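Local coordinates for protocadherin gamma-B3 (Homo sapiens, PDB 5K8R), which probably acts as a calcium-dependent cell-adhesion protein and may take part in establishing and maintaining specific neuronal connections in the brain, at residues 215-220 and 301-306; 146-151 and 164-169; 73-78 and 88-93; 177-182 and 197-202. All blocks are in the same frame, centred on the assembly; numbering follows the deposited sequence.

Contact 1: residues 215-220 and 301-306; sequences DMYRVN and CKVQID
R218 carries its CG anti to the backbone N (chi1 -169°) and runs extended from CG to NE, whereas D306 keeps its CG beside its own backbone N (chi1 -62°); between them they form a side-on salt bridge. Two of the three guanidinium nitrogens, NE and NH2, bond to one oxygen: R218 NE stands 2.8 Å from D306 OD2, and R218 NH2 3.2 Å from D306 OD2. OD2 lies at the edge of the guanidinium, in its plane, while the carboxylate is turned by 80° against it. Q304 lies beside R218 and points the same way, its NE2 over one guanidinium face. Q304 NE2 also donates to the syn lone pair of D306 OD1 (3.2 Å), which bonds to S284 OG as well. Next along this face, M216, bent at chi2, sets SD 3.8 Å from Q304 CB. On the other face, C301 SG meets the edge of the Y217 ring, 3.7 Å from CE2, and V303 CG2 lies 4.0 Å from Y217 CB; Y217 OH is bonded to T213 and Q214. Parallel backbone bonds from Y217 to D306 join strand 216-222, outermost in its sheet, to strand 298-308 of the third cadherin repeat. With OD2 taken by arginine and OD1 by an amide and a hydroxyl, the D306 carboxylate is fixed in rotation and its negative charge probably stabilised.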
loop_
_atom_site.group_PDB
_atom_site.type_symbol
_atom_site.label_atom_id
_atom_site.label_comp_id
_atom_site.label_asym_id
_atom_site.label_seq_id
_atom_site.Cartn_x
_atom_site.Cartn_y
_atom_site.Cartn_z
ATOM N N ASP A 215 4.951 13.115 -24.854
ATOM C CA ASP A 215 3.631 12.658 -25.268
ATOM C C ASP A 215 3.647 11.986 -26.633
ATOM O O ASP A 215 2.603 11.504 -27.083
ATOM C CB ASP A 215 2.643 13.828 -25.278
ATOM C CG ASP A 215 2.347 14.352 -23.888
ATOM O OD1 ASP A 215 2.348 13.544 -22.935
ATOM O OD2 ASP A 215 2.111 15.571 -23.748
ATOM N N MET A 216 4.802 11.943 -27.295
ATOM C CA MET A 216 4.928 11.323 -28.608
ATOM C C MET A 216 6.389 10.973 -28.838
ATOM O O MET A 216 7.259 11.843 -28.734
ATOM C CB MET A 216 4.419 12.258 -29.712
ATOM C CG MET A 216 4.857 11.865 -31.115
ATOM S SD MET A 216 4.156 10.299 -31.671
ATOM C CE MET A 216 2.425 10.736 -31.816
ATOM N N TYR A 217 6.653 9.705 -29.142
ATOM C CA TYR A 217 7.998 9.222 -29.451
ATOM C C TYR A 217 8.023 8.841 -30.927
ATOM O O TYR A 217 7.564 7.759 -31.305
ATOM C CB TYR A 217 8.376 8.040 -28.564
ATOM C CG TYR A 217 8.391 8.350 -27.084
ATOM C CD1 TYR A 217 9.522 8.879 -26.476
ATOM C CD2 TYR A 217 7.276 8.104 -26.293
ATOM C CE1 TYR A 217 9.541 9.161 -25.122
ATOM C CE2 TYR A 217 7.285 8.383 -24.938
ATOM C CZ TYR A 217 8.420 8.910 -24.358
ATOM O OH TYR A 217 8.433 9.188 -23.010
ATOM N N ARG A 218 8.557 9.729 -31.759
ATOM C CA ARG A 218 8.622 9.510 -33.196
ATOM C C ARG A 218 10.039 9.130 -33.606
ATOM O O ARG A 218 11.016 9.668 -33.078
ATOM C CB ARG A 218 8.169 10.754 -33.962
ATOM C CG ARG A 218 7.964 10.520 -35.452
ATOM C CD ARG A 218 7.336 11.729 -36.127
ATOM N NE ARG A 218 7.050 11.477 -37.537
ATOM C CZ ARG A 218 6.480 12.358 -38.354
ATOM N NH1 ARG A 218 6.133 13.555 -37.903
ATOM N NH2 ARG A 218 6.258 12.042 -39.622
ATOM N N VAL A 219 10.142 8.197 -34.552
ATOM C CA VAL A 219 11.432 7.705 -35.016
ATOM C C VAL A 219 11.243 7.147 -36.418
ATOM O O VAL A 219 10.153 6.698 -36.780
ATOM C CB VAL A 219 12.004 6.642 -34.042
ATOM C CG1 VAL A 219 11.161 5.381 -34.083
ATOM C CG2 VAL A 219 13.465 6.338 -34.358
ATOM N N ASN A 220 12.309 7.187 -37.213
ATOM C CA ASN A 220 12.306 6.666 -38.574
ATOM C C ASN A 220 13.321 5.536 -38.664
ATOM O O ASN A 220 14.500 5.730 -38.350
ATOM C CB ASN A 220 12.628 7.770 -39.587
ATOM C CG ASN A 220 12.336 7.359 -41.021
ATOM O OD1 ASN A 220 12.590 6.223 -41.424
ATOM N ND2 ASN A 220 11.797 8.289 -41.801
ATOM N N CYS A 301 0.730 7.657 -23.564
ATOM C CA CYS A 301 1.439 8.394 -24.599
ATOM C C CYS A 301 1.290 7.638 -25.914
ATOM O O CYS A 301 0.610 6.609 -25.990
ATOM C CB CYS A 301 2.915 8.594 -24.236
ATOM S SG CYS A 301 3.913 7.089 -24.303
ATOM N N LYS A 302 1.934 8.149 -26.958
ATOM C CA LYS A 302 1.872 7.538 -28.276
ATOM C C LYS A 302 3.277 7.353 -28.830
ATOM O O LYS A 302 4.229 8.022 -28.419
ATOM C CB LYS A 302 1.025 8.372 -29.248
ATOM C CG LYS A 302 -0.455 8.410 -28.900
ATOM C CD LYS A 302 -1.267 9.096 -29.986
ATOM C CE LYS A 302 -2.752 9.083 -29.655
ATOM N NZ LYS A 302 -3.569 9.699 -30.739
ATOM N N VAL A 303 3.391 6.422 -29.774
ATOM C CA VAL A 303 4.649 6.082 -30.426
ATOM C C VAL A 303 4.386 5.989 -31.922
ATOM O O VAL A 303 3.505 5.237 -32.353
ATOM C CB VAL A 303 5.234 4.761 -29.895
ATOM C CG1 VAL A 303 6.251 4.200 -30.872
ATOM C CG2 VAL A 303 5.864 4.971 -28.527
ATOM N N GLN A 304 5.138 6.754 -32.709
ATOM C CA GLN A 304 5.013 6.748 -34.163
ATOM C C GLN A 304 6.318 6.240 -34.758
ATOM O O GLN A 304 7.356 6.901 -34.650
ATOM C CB GLN A 304 4.667 8.137 -34.697
ATOM C CG GLN A 304 4.433 8.170 -36.200
ATOM C CD GLN A 304 3.865 9.491 -36.678
ATOM O OE1 GLN A 304 3.382 10.297 -35.884
ATOM N NE2 GLN A 304 3.921 9.720 -37.984
ATOM N N ILE A 305 6.262 5.067 -35.380
ATOM C CA ILE A 305 7.410 4.445 -36.027
ATOM C C ILE A 305 7.203 4.567 -37.528
ATOM O O ILE A 305 6.353 3.877 -38.107
ATOM C CB ILE A 305 7.579 2.980 -35.604
ATOM C CG1 ILE A 305 7.657 2.873 -34.080
ATOM C CG2 ILE A 305 8.816 2.378 -36.252
ATOM C CD1 ILE A 305 7.649 1.452 -33.565
ATOM N N ASP A 306 7.966 5.454 -38.160
ATOM C CA ASP A 306 7.902 5.643 -39.601
ATOM C C ASP A 306 8.938 4.762 -40.285
ATOM O O ASP A 306 10.069 4.629 -39.812
ATOM C CB ASP A 306 8.135 7.110 -39.964
ATOM C CG ASP A 306 7.075 8.026 -39.386
ATOM O OD1 ASP A 306 5.903 7.602 -39.300
ATOM O OD2 ASP A 306 7.413 9.170 -39.017
#

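Contact 2: residues 146-151 and 164-169; sequences PHFSLI and LVLKAP
F148 and L166 meet at the buried side of this hairpin, with L166 CD1 over one face of the aromatic ring, 4.0 Å from its centroid, in a CH-pi contact. L164 approaches the same ring obliquely, its CD2 3.6 Å from F148 CD1. On the reverse face V165 CG1 packs 3.7 Å from S149 CB and also touches I151 CG2, whose side chain crosses V165 at about a right angle. The pair S149-V165 is held by two backbone bonds; S149 N meets V165 O at 2.9 Å. Where the first strand begins and the second ends, H147 O accepts from K167 N (3.0 Å) and weakly from A168 N. K167 places CG between its backbone N and carbonyl carbon (chi1 59°), close to H147 O, and its extended chain passes S149 OG, with CD 3.2 Å away. The edge of the H147 ring faces P169 O, 3.2 Å from CD2. Further out, D145 OD1 bonds to H147 N, and L180 of strand 177-186 touches both F148 and L164. This hairpin of the second cadherin repeat thus buries F148, L164 and L166 on one face; the K167 NZ to S149 OG bond is weak, so backbone bonds and apolar packing probably carry most of the contact.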
loop_
_atom_site.group_PDB
_atom_site.type_symbol
_atom_site.label_atom_id
_atom_site.label_comp_id
_atom_site.label_asym_id
_atom_site.label_seq_id
_atom_site.Cartn_x
_atom_site.Cartn_y
_atom_site.Cartn_z
ATOM N N PRO A 146 6.442 24.597 11.337
ATOM C CA PRO A 146 5.453 25.068 10.352
ATOM C C PRO A 146 4.349 24.067 10.055
ATOM O O PRO A 146 3.283 24.479 9.579
ATOM C CB PRO A 146 6.302 25.340 9.101
ATOM C CG PRO A 146 7.702 25.495 9.608
ATOM C CD PRO A 146 7.805 24.572 10.782
ATOM N N HIS A 147 4.556 22.777 10.317
ATOM C CA HIS A 147 3.573 21.757 9.977
ATOM C C HIS A 147 2.795 21.219 11.166
ATOM O O HIS A 147 1.627 20.860 11.007
ATOM C CB HIS A 147 4.249 20.577 9.265
ATOM C CG HIS A 147 4.727 20.898 7.884
ATOM N ND1 HIS A 147 5.901 21.577 7.639
ATOM C CD2 HIS A 147 4.188 20.633 6.670
ATOM C CE1 HIS A 147 6.066 21.715 6.337
ATOM N NE2 HIS A 147 5.040 21.150 5.726
ATOM N N PHE A 148 3.403 21.148 12.347
ATOM C CA PHE A 148 2.782 20.525 13.506
ATOM C C PHE A 148 2.655 21.518 14.650
ATOM O O PHE A 148 3.557 22.326 14.893
ATOM C CB PHE A 148 3.584 19.308 13.977
ATOM C CG PHE A 148 3.624 18.185 12.985
ATOM C CD1 PHE A 148 2.662 17.190 13.007
ATOM C CD2 PHE A 148 4.626 18.123 12.031
ATOM C CE1 PHE A 148 2.698 16.153 12.097
ATOM C CE2 PHE A 148 4.666 17.089 11.117
ATOM C CZ PHE A 148 3.700 16.103 11.149
ATOM N N SER A 149 1.528 21.447 15.347
ATOM C CA SER A 149 1.305 22.132 16.610
ATOM C C SER A 149 0.947 21.095 17.670
ATOM O O SER A 149 0.923 19.889 17.410
ATOM C CB SER A 149 0.208 23.193 16.481
ATOM O OG SER A 149 0.650 24.294 15.705
ATOM N N LEU A 150 0.657 21.574 18.875
ATOM C CA LEU A 150 0.337 20.702 19.993
ATOM C C LEU A 150 -0.907 21.212 20.701
ATOM O O LEU A 150 -1.058 22.417 20.920
ATOM C CB LEU A 150 1.512 20.614 20.980
ATOM C CG LEU A 150 1.367 19.690 22.192
ATOM C CD1 LEU A 150 2.669 18.953 22.453
ATOM C CD2 LEU A 150 0.952 20.475 23.428
ATOM N N ILE A 151 -1.798 20.288 21.048
ATOM C CA ILE A 151 -2.943 20.578 21.900
ATOM C C ILE A 151 -2.748 19.825 23.207
ATOM O O ILE A 151 -2.205 18.715 23.220
ATOM C CB ILE A 151 -4.280 20.199 21.229
ATOM C CG1 ILE A 151 -4.364 18.692 20.984
ATOM C CG2 ILE A 151 -4.444 20.948 19.916
ATOM C CD1 ILE A 151 -5.661 18.253 20.336
ATOM N N LEU A 164 -0.351 15.664 19.349
ATOM C CA LEU A 164 0.185 16.361 18.191
ATOM C C LEU A 164 -0.928 16.608 17.182
ATOM O O LEU A 164 -1.754 15.729 16.926
ATOM C CB LEU A 164 1.306 15.539 17.554
ATOM C CG LEU A 164 2.266 16.250 16.602
ATOM C CD1 LEU A 164 3.068 17.305 17.349
ATOM C CD2 LEU A 164 3.187 15.239 15.937
ATOM N N VAL A 165 -0.960 17.811 16.616
ATOM C CA VAL A 165 -1.999 18.186 15.664
ATOM C C VAL A 165 -1.344 18.700 14.390
ATOM O O VAL A 165 -0.350 19.435 14.437
ATOM C CB VAL A 165 -2.974 19.231 16.256
ATOM C CG1 VAL A 165 -2.238 20.483 16.694
ATOM C CG2 VAL A 165 -4.074 19.570 15.258
ATOM N N LEU A 166 -1.895 18.297 13.249
ATOM C CA LEU A 166 -1.388 18.695 11.944
ATOM C C LEU A 166 -2.134 19.939 11.476
ATOM O O LEU A 166 -3.357 19.906 11.307
ATOM C CB LEU A 166 -1.560 17.556 10.938
ATOM C CG LEU A 166 -0.931 17.732 9.557
ATOM C CD1 LEU A 166 0.575 17.551 9.639
ATOM C CD2 LEU A 166 -1.543 16.760 8.559
ATOM N N LYS A 167 -1.400 21.032 11.267
ATOM C CA LYS A 167 -1.997 22.273 10.796
ATOM C C LYS A 167 -1.676 22.588 9.341
ATOM O O LYS A 167 -2.309 23.479 8.765
ATOM C CB LYS A 167 -1.553 23.449 11.681
ATOM C CG LYS A 167 -0.053 23.659 11.740
ATOM C CD LYS A 167 0.286 24.894 12.558
ATOM C CE LYS A 167 1.786 25.116 12.630
ATOM N NZ LYS A 167 2.132 26.323 13.430
ATOM N N ALA A 168 -0.719 21.884 8.735
ATOM C CA ALA A 168 -0.378 22.046 7.330
ATOM C C ALA A 168 -0.138 20.664 6.740
ATOM O O ALA A 168 0.448 19.801 7.408
ATOM C CB ALA A 168 0.866 22.925 7.136
ATOM N N PRO A 169 -0.578 20.423 5.505
ATOM C CA PRO A 169 -0.460 19.080 4.927
ATOM C C PRO A 169 0.991 18.635 4.800
ATOM O O PRO A 169 1.919 19.443 4.739
ATOM C CB PRO A 169 -1.117 19.224 3.547
ATOM C CG PRO A 169 -2.000 20.425 3.669
ATOM C CD PRO A 169 -1.288 21.351 4.609
#

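Contact 3: residues 73-78 and 88-93; sequences VLEFEM and HVTVLI
H88 opens the segment 88-93 with its CG anti to the backbone N (chi1 -171°), and its ND1 donates to E77 OE2 at 2.9 Å. The oxygen is met from above the carboxylate plane, 68° out of it. E75 CB lies 3.7 Å from H88 CE1, and the E75 carboxylate, turned 85° against the ring, stands at the ring edge. V89 turns to the buried face and lays CB over the F76 ring, 4.0 Å from the centroid, while its N and O exchange bonds with the F76 backbone. T90 CG2 lies alongside the E75 chain, 3.6 Å from CG. V91 bonds to L74 through both backbone groups and brings CG2 to the edge of the F76 ring, 3.7 Å from CE2. L92 CD1 then meets V73 CG1 at 3.7 Å, and on the opposite face I93 CG1 reaches L74 CD1 at 3.9 Å. Beyond the hairpin, the F45 ring meets F76, and E77 packs on K340 of the second subunit. Antiparallel strands 73-80 and 85-94, one face mixed, with E75, E77, H88 and T90 beside V73 and L92, the other apolar, make the F-G hairpin of the Greek-key cadherin sandwich, here in the first repeat.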
loop_
_atom_site.group_PDB
_atom_site.type_symbol
_atom_site.label_atom_id
_atom_site.label_comp_id
_atom_site.label_asym_id
_atom_site.label_seq_id
_atom_site.Cartn_x
_atom_site.Cartn_y
_atom_site.Cartn_z
ATOM N N VAL A 73 1.572 9.047 55.377
ATOM C CA VAL A 73 1.551 9.066 56.834
ATOM C C VAL A 73 2.371 7.895 57.356
ATOM O O VAL A 73 2.273 6.773 56.844
ATOM C CB VAL A 73 0.111 9.019 57.387
ATOM C CG1 VAL A 73 -0.611 10.325 57.087
ATOM C CG2 VAL A 73 -0.655 7.841 56.802
ATOM N N LEU A 74 3.194 8.165 58.365
ATOM C CA LEU A 74 3.998 7.155 59.040
ATOM C C LEU A 74 3.482 7.009 60.464
ATOM O O LEU A 74 3.574 7.950 61.260
ATOM C CB LEU A 74 5.478 7.535 59.039
ATOM C CG LEU A 74 6.204 7.520 57.693
ATOM C CD1 LEU A 74 7.629 8.026 57.850
ATOM C CD2 LEU A 74 6.195 6.121 57.096
ATOM N N GLU A 75 2.942 5.837 60.781
ATOM C CA GLU A 75 2.349 5.570 62.083
ATOM C C GLU A 75 3.265 4.656 62.883
ATOM O O GLU A 75 3.696 3.611 62.384
ATOM C CB GLU A 75 0.965 4.932 61.932
ATOM C CG GLU A 75 0.051 5.670 60.967
ATOM C CD GLU A 75 -1.401 5.257 61.103
ATOM O OE1 GLU A 75 -1.672 4.232 61.762
ATOM O OE2 GLU A 75 -2.272 5.964 60.554
ATOM N N PHE A 76 3.563 5.051 64.119
ATOM C CA PHE A 76 4.381 4.234 65.004
ATOM C C PHE A 76 3.916 4.452 66.438
ATOM O O PHE A 76 3.019 5.256 66.709
ATOM C CB PHE A 76 5.872 4.548 64.832
ATOM C CG PHE A 76 6.221 5.994 65.048
ATOM C CD1 PHE A 76 6.530 6.465 66.313
ATOM C CD2 PHE A 76 6.252 6.878 63.982
ATOM C CE1 PHE A 76 6.856 7.794 66.515
ATOM C CE2 PHE A 76 6.576 8.208 64.176
ATOM C CZ PHE A 76 6.880 8.666 65.444
ATOM N N GLU A 77 4.539 3.725 67.361
ATOM C CA GLU A 77 4.178 3.756 68.772
ATOM C C GLU A 77 5.400 4.147 69.590
ATOM O O GLU A 77 6.450 3.502 69.490
ATOM C CB GLU A 77 3.644 2.397 69.231
ATOM C CG GLU A 77 2.418 1.911 68.472
ATOM C CD GLU A 77 1.128 2.522 68.985
ATOM O OE1 GLU A 77 1.165 3.205 70.030
ATOM O OE2 GLU A 77 0.076 2.315 68.345
ATOM N N MET A 78 5.265 5.203 70.388
ATOM C CA MET A 78 6.273 5.555 71.379
ATOM C C MET A 78 5.870 4.937 72.711
ATOM O O MET A 78 4.792 5.238 73.237
ATOM C CB MET A 78 6.416 7.070 71.520
ATOM C CG MET A 78 7.514 7.481 72.494
ATOM S SD MET A 78 7.297 9.124 73.205
ATOM C CE MET A 78 5.935 8.830 74.328
ATOM N N HIS A 88 0.446 6.462 70.492
ATOM C CA HIS A 88 0.416 6.401 69.038
ATOM C C HIS A 88 0.794 7.752 68.446
ATOM O O HIS A 88 0.228 8.785 68.815
ATOM C CB HIS A 88 -0.969 5.975 68.551
ATOM C CG HIS A 88 -1.026 5.676 67.085
ATOM N ND1 HIS A 88 -0.493 4.529 66.539
ATOM C CD2 HIS A 88 -1.549 6.377 66.051
ATOM C CE1 HIS A 88 -0.685 4.533 65.232
ATOM N NE2 HIS A 88 -1.324 5.644 64.911
ATOM N N VAL A 89 1.757 7.741 67.528
ATOM C CA VAL A 89 2.229 8.945 66.857
ATOM C C VAL A 89 2.110 8.732 65.356
ATOM O O VAL A 89 2.499 7.677 64.840
ATOM C CB VAL A 89 3.680 9.285 67.244
ATOM C CG1 VAL A 89 4.114 10.588 66.585
ATOM C CG2 VAL A 89 3.827 9.372 68.755
ATOM N N THR A 90 1.566 9.727 64.662
ATOM C CA THR A 90 1.492 9.726 63.209
ATOM C C THR A 90 2.204 10.960 62.673
ATOM O O THR A 90 2.022 12.066 63.192
ATOM C CB THR A 90 0.038 9.696 62.719
ATOM O OG1 THR A 90 -0.681 10.797 63.281
ATOM C CG2 THR A 90 -0.637 8.404 63.144
ATOM N N VAL A 91 3.025 10.765 61.645
ATOM C CA VAL A 91 3.827 11.833 61.057
ATOM C C VAL A 91 3.498 11.897 59.573
ATOM O O VAL A 91 3.792 10.957 58.823
ATOM C CB VAL A 91 5.330 11.616 61.273
ATOM C CG1 VAL A 91 6.122 12.777 60.687
ATOM C CG2 VAL A 91 5.638 11.448 62.753
ATOM N N LEU A 92 2.933 13.023 59.147
ATOM C CA LEU A 92 2.608 13.241 57.745
ATOM C C LEU A 92 3.876 13.699 57.026
ATOM O O LEU A 92 4.562 14.613 57.483
ATOM C CB LEU A 92 1.507 14.292 57.602
ATOM C CG LEU A 92 1.114 14.672 56.173
ATOM C CD1 LEU A 92 0.538 13.472 55.436
ATOM C CD2 LEU A 92 0.126 15.828 56.177
ATOM N N ILE A 93 4.184 13.055 55.906
ATOM C CA ILE A 93 5.377 13.368 55.128
ATOM C C ILE A 93 4.943 14.173 53.910
ATOM O O ILE A 93 4.352 13.629 52.970
ATOM C CB ILE A 93 6.135 12.098 54.720
ATOM C CG1 ILE A 93 6.567 11.315 55.962
ATOM C CG2 ILE A 93 7.336 12.447 53.857
ATOM C CD1 ILE A 93 7.406 12.119 56.931
#

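Contact 4: residues 177-182 and 197-202; sequences HHHLVL and QIRVIV
H177 and I201 lie side by side and point the same way, the isoleucine with CG1 anti to its backbone N. H177 NE2 is 3.6 Å from I201 CD1, which approaches the ring obliquely. All three histidines of 177-179 hold CG anti to the carbonyl carbon (chi1 -61° in H179), yet the alternation of the strand sends H178 to the face away from its two neighbours. H179 runs alongside R199, with CE1 3.8 Å from CD; the arginine chain bends at chi3 (56°), and the planes of the H179 ring and the R199 guanidinium are 59° apart. The charged end of R199 is engaged by E109 in a salt bridge. On the buried face, V202 CG2 meets the H178 ring at its edge and in plane, 3.8 Å from CD2. L180 crosses V200, CD1 to CG2 at 4.0 Å, and L182 CD2 lies 4.2 Å from I198 CD1. Four backbone bonds, H178 with V200 and L180 with I198, tie these antiparallel strands; L180 N stands 2.9 Å from I198 O. In the sheet, strand 193-203 is followed on its far side by parallel strand 107-113, and strand 177-186 by strand 138-142; F148 of strand 148-154 packs across the sandwich on V200.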
loop_
_atom_site.group_PDB
_atom_site.type_symbol
_atom_site.label_atom_id
_atom_site.label_comp_id
_atom_site.label_asym_id
_atom_site.label_seq_id
_atom_site.Cartn_x
_atom_site.Cartn_y
_atom_site.Cartn_z
ATOM N N HIS A 177 10.878 13.937 6.486
ATOM C CA HIS A 177 11.093 13.860 7.924
ATOM C C HIS A 177 10.903 15.232 8.552
ATOM O O HIS A 177 11.272 16.251 7.962
ATOM C CB HIS A 177 12.495 13.329 8.254
ATOM C CG HIS A 177 12.743 11.933 7.776
ATOM N ND1 HIS A 177 13.025 11.635 6.460
ATOM C CD2 HIS A 177 12.749 10.752 8.438
ATOM C CE1 HIS A 177 13.195 10.330 6.333
ATOM N NE2 HIS A 177 13.033 9.772 7.519
ATOM N N HIS A 178 10.327 15.246 9.753
ATOM C CA HIS A 178 10.165 16.458 10.545
ATOM C C HIS A 178 10.669 16.180 11.952
ATOM O O HIS A 178 10.292 15.173 12.557
ATOM C CB HIS A 178 8.700 16.911 10.583
ATOM C CG HIS A 178 8.122 17.208 9.234
ATOM N ND1 HIS A 178 8.116 18.474 8.689
ATOM C CD2 HIS A 178 7.534 16.402 8.319
ATOM C CE1 HIS A 178 7.547 18.435 7.498
ATOM N NE2 HIS A 178 7.185 17.189 7.249
ATOM N N HIS A 179 11.518 17.063 12.469
ATOM C CA HIS A 179 12.145 16.878 13.774
ATOM C C HIS A 179 11.529 17.862 14.762
ATOM O O HIS A 179 11.771 19.071 14.679
ATOM C CB HIS A 179 13.658 17.056 13.676
ATOM C CG HIS A 179 14.319 16.070 12.764
ATOM N ND1 HIS A 179 14.711 14.816 13.183
ATOM C CD2 HIS A 179 14.648 16.147 11.453
ATOM C CE1 HIS A 179 15.257 14.166 12.170
ATOM N NE2 HIS A 179 15.231 14.952 11.109
ATOM N N LEU A 180 10.740 17.338 15.696
ATOM C CA LEU A 180 10.034 18.135 16.686
ATOM C C LEU A 180 10.655 17.939 18.064
ATOM O O LEU A 180 11.301 16.926 18.343
ATOM C CB LEU A 180 8.549 17.761 16.728
ATOM C CG LEU A 180 7.838 17.640 15.380
ATOM C CD1 LEU A 180 6.383 17.244 15.575
ATOM C CD2 LEU A 180 7.945 18.938 14.601
ATOM N N VAL A 181 10.444 18.929 18.929
ATOM C CA VAL A 181 10.954 18.915 20.294
ATOM C C VAL A 181 9.782 19.116 21.244
ATOM O O VAL A 181 8.990 20.050 21.073
ATOM C CB VAL A 181 12.029 19.996 20.513
ATOM C CG1 VAL A 181 12.565 19.930 21.935
ATOM C CG2 VAL A 181 13.158 19.838 19.506
ATOM N N LEU A 182 9.685 18.276 22.251
ATOM C CA LEU A 182 8.644 18.330 23.238
ATOM C C LEU A 182 9.245 18.509 24.606
ATOM O O LEU A 182 10.158 17.836 24.972
ATOM C CB LEU A 182 7.860 17.038 23.196
ATOM C CG LEU A 182 6.733 16.723 24.144
ATOM C CD1 LEU A 182 5.619 17.701 23.952
ATOM C CD2 LEU A 182 6.221 15.328 24.024
ATOM N N GLN A 197 12.653 14.172 21.788
ATOM C CA GLN A 197 12.628 14.502 20.372
ATOM C C GLN A 197 11.717 13.534 19.631
ATOM O O GLN A 197 11.727 12.328 19.897
ATOM C CB GLN A 197 14.037 14.469 19.775
ATOM C CG GLN A 197 14.950 15.562 20.310
ATOM C CD GLN A 197 16.341 15.506 19.712
ATOM O OE1 GLN A 197 16.723 14.517 19.089
ATOM N NE2 GLN A 197 17.107 16.575 19.898
ATOM N N ILE A 198 10.925 14.069 18.707
ATOM C CA ILE A 198 9.964 13.290 17.935
ATOM C C ILE A 198 10.356 13.402 16.469
ATOM O O ILE A 198 10.269 14.487 15.879
ATOM C CB ILE A 198 8.524 13.768 18.157
ATOM C CG1 ILE A 198 8.177 13.746 19.646
ATOM C CG2 ILE A 198 7.551 12.905 17.366
ATOM C CD1 ILE A 198 6.830 14.352 19.963
ATOM N N ARG A 199 10.788 12.291 15.881
ATOM C CA ARG A 199 11.120 12.233 14.460
ATOM C C ARG A 199 9.898 11.705 13.716
ATOM O O ARG A 199 9.662 10.495 13.662
ATOM C CB ARG A 199 12.349 11.365 14.211
ATOM C CG ARG A 199 12.658 11.158 12.733
ATOM C CD ARG A 199 14.050 10.582 12.500
ATOM N NE ARG A 199 14.271 9.329 13.219
ATOM C CZ ARG A 199 15.021 9.218 14.310
ATOM N NH1 ARG A 199 15.627 10.286 14.812
ATOM N NH2 ARG A 199 15.168 8.039 14.899
ATOM N N VAL A 200 9.116 12.621 13.155
ATOM C CA VAL A 200 7.974 12.259 12.325
ATOM C C VAL A 200 8.485 11.859 10.948
ATOM O O VAL A 200 9.064 12.677 10.226
ATOM C CB VAL A 200 6.973 13.418 12.223
ATOM C CG1 VAL A 200 5.837 13.055 11.277
ATOM C CG2 VAL A 200 6.437 13.779 13.600
ATOM N N ILE A 201 8.280 10.597 10.585
ATOM C CA ILE A 201 8.646 10.085 9.270
ATOM C C ILE A 201 7.381 10.026 8.423
ATOM O O ILE A 201 6.393 9.388 8.809
ATOM C CB ILE A 201 9.326 8.710 9.370
ATOM C CG1 ILE A 201 9.835 8.258 7.999
ATOM C CG2 ILE A 201 8.384 7.685 9.984
ATOM C CD1 ILE A 201 10.780 7.077 8.057
ATOM N N VAL A 202 7.407 10.701 7.278
ATOM C CA VAL A 202 6.228 10.827 6.427
ATOM C C VAL A 202 6.099 9.560 5.587
ATOM O O VAL A 202 6.931 9.293 4.717
ATOM C CB VAL A 202 6.307 12.075 5.539
ATOM C CG1 VAL A 202 5.004 12.268 4.778
ATOM C CG2 VAL A 202 6.631 13.301 6.379
#

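The chain runs through contact 3 in the first cadherin repeat, contacts 2 and 4 in the second, and contact 1 in the third. Contacts 2 and 4 have centres about 11 Å apart and belong to the two facing sheets of one sandwich; L150 CD1 packs 3.5 Å from L182 CD1, so their buried faces form a shared core. The other two are separate: centres of contacts 1 and 3 are about 95 Å apart, on opposite sides of the chain's centre. Contacts 3 and 4 are equivalent hairpins in successive repeats, whereas contact 1 is the parallel edge pairing of such a sheet. Calcium sites lie between the repeats, in line with a rod-like adhesive ectodomain.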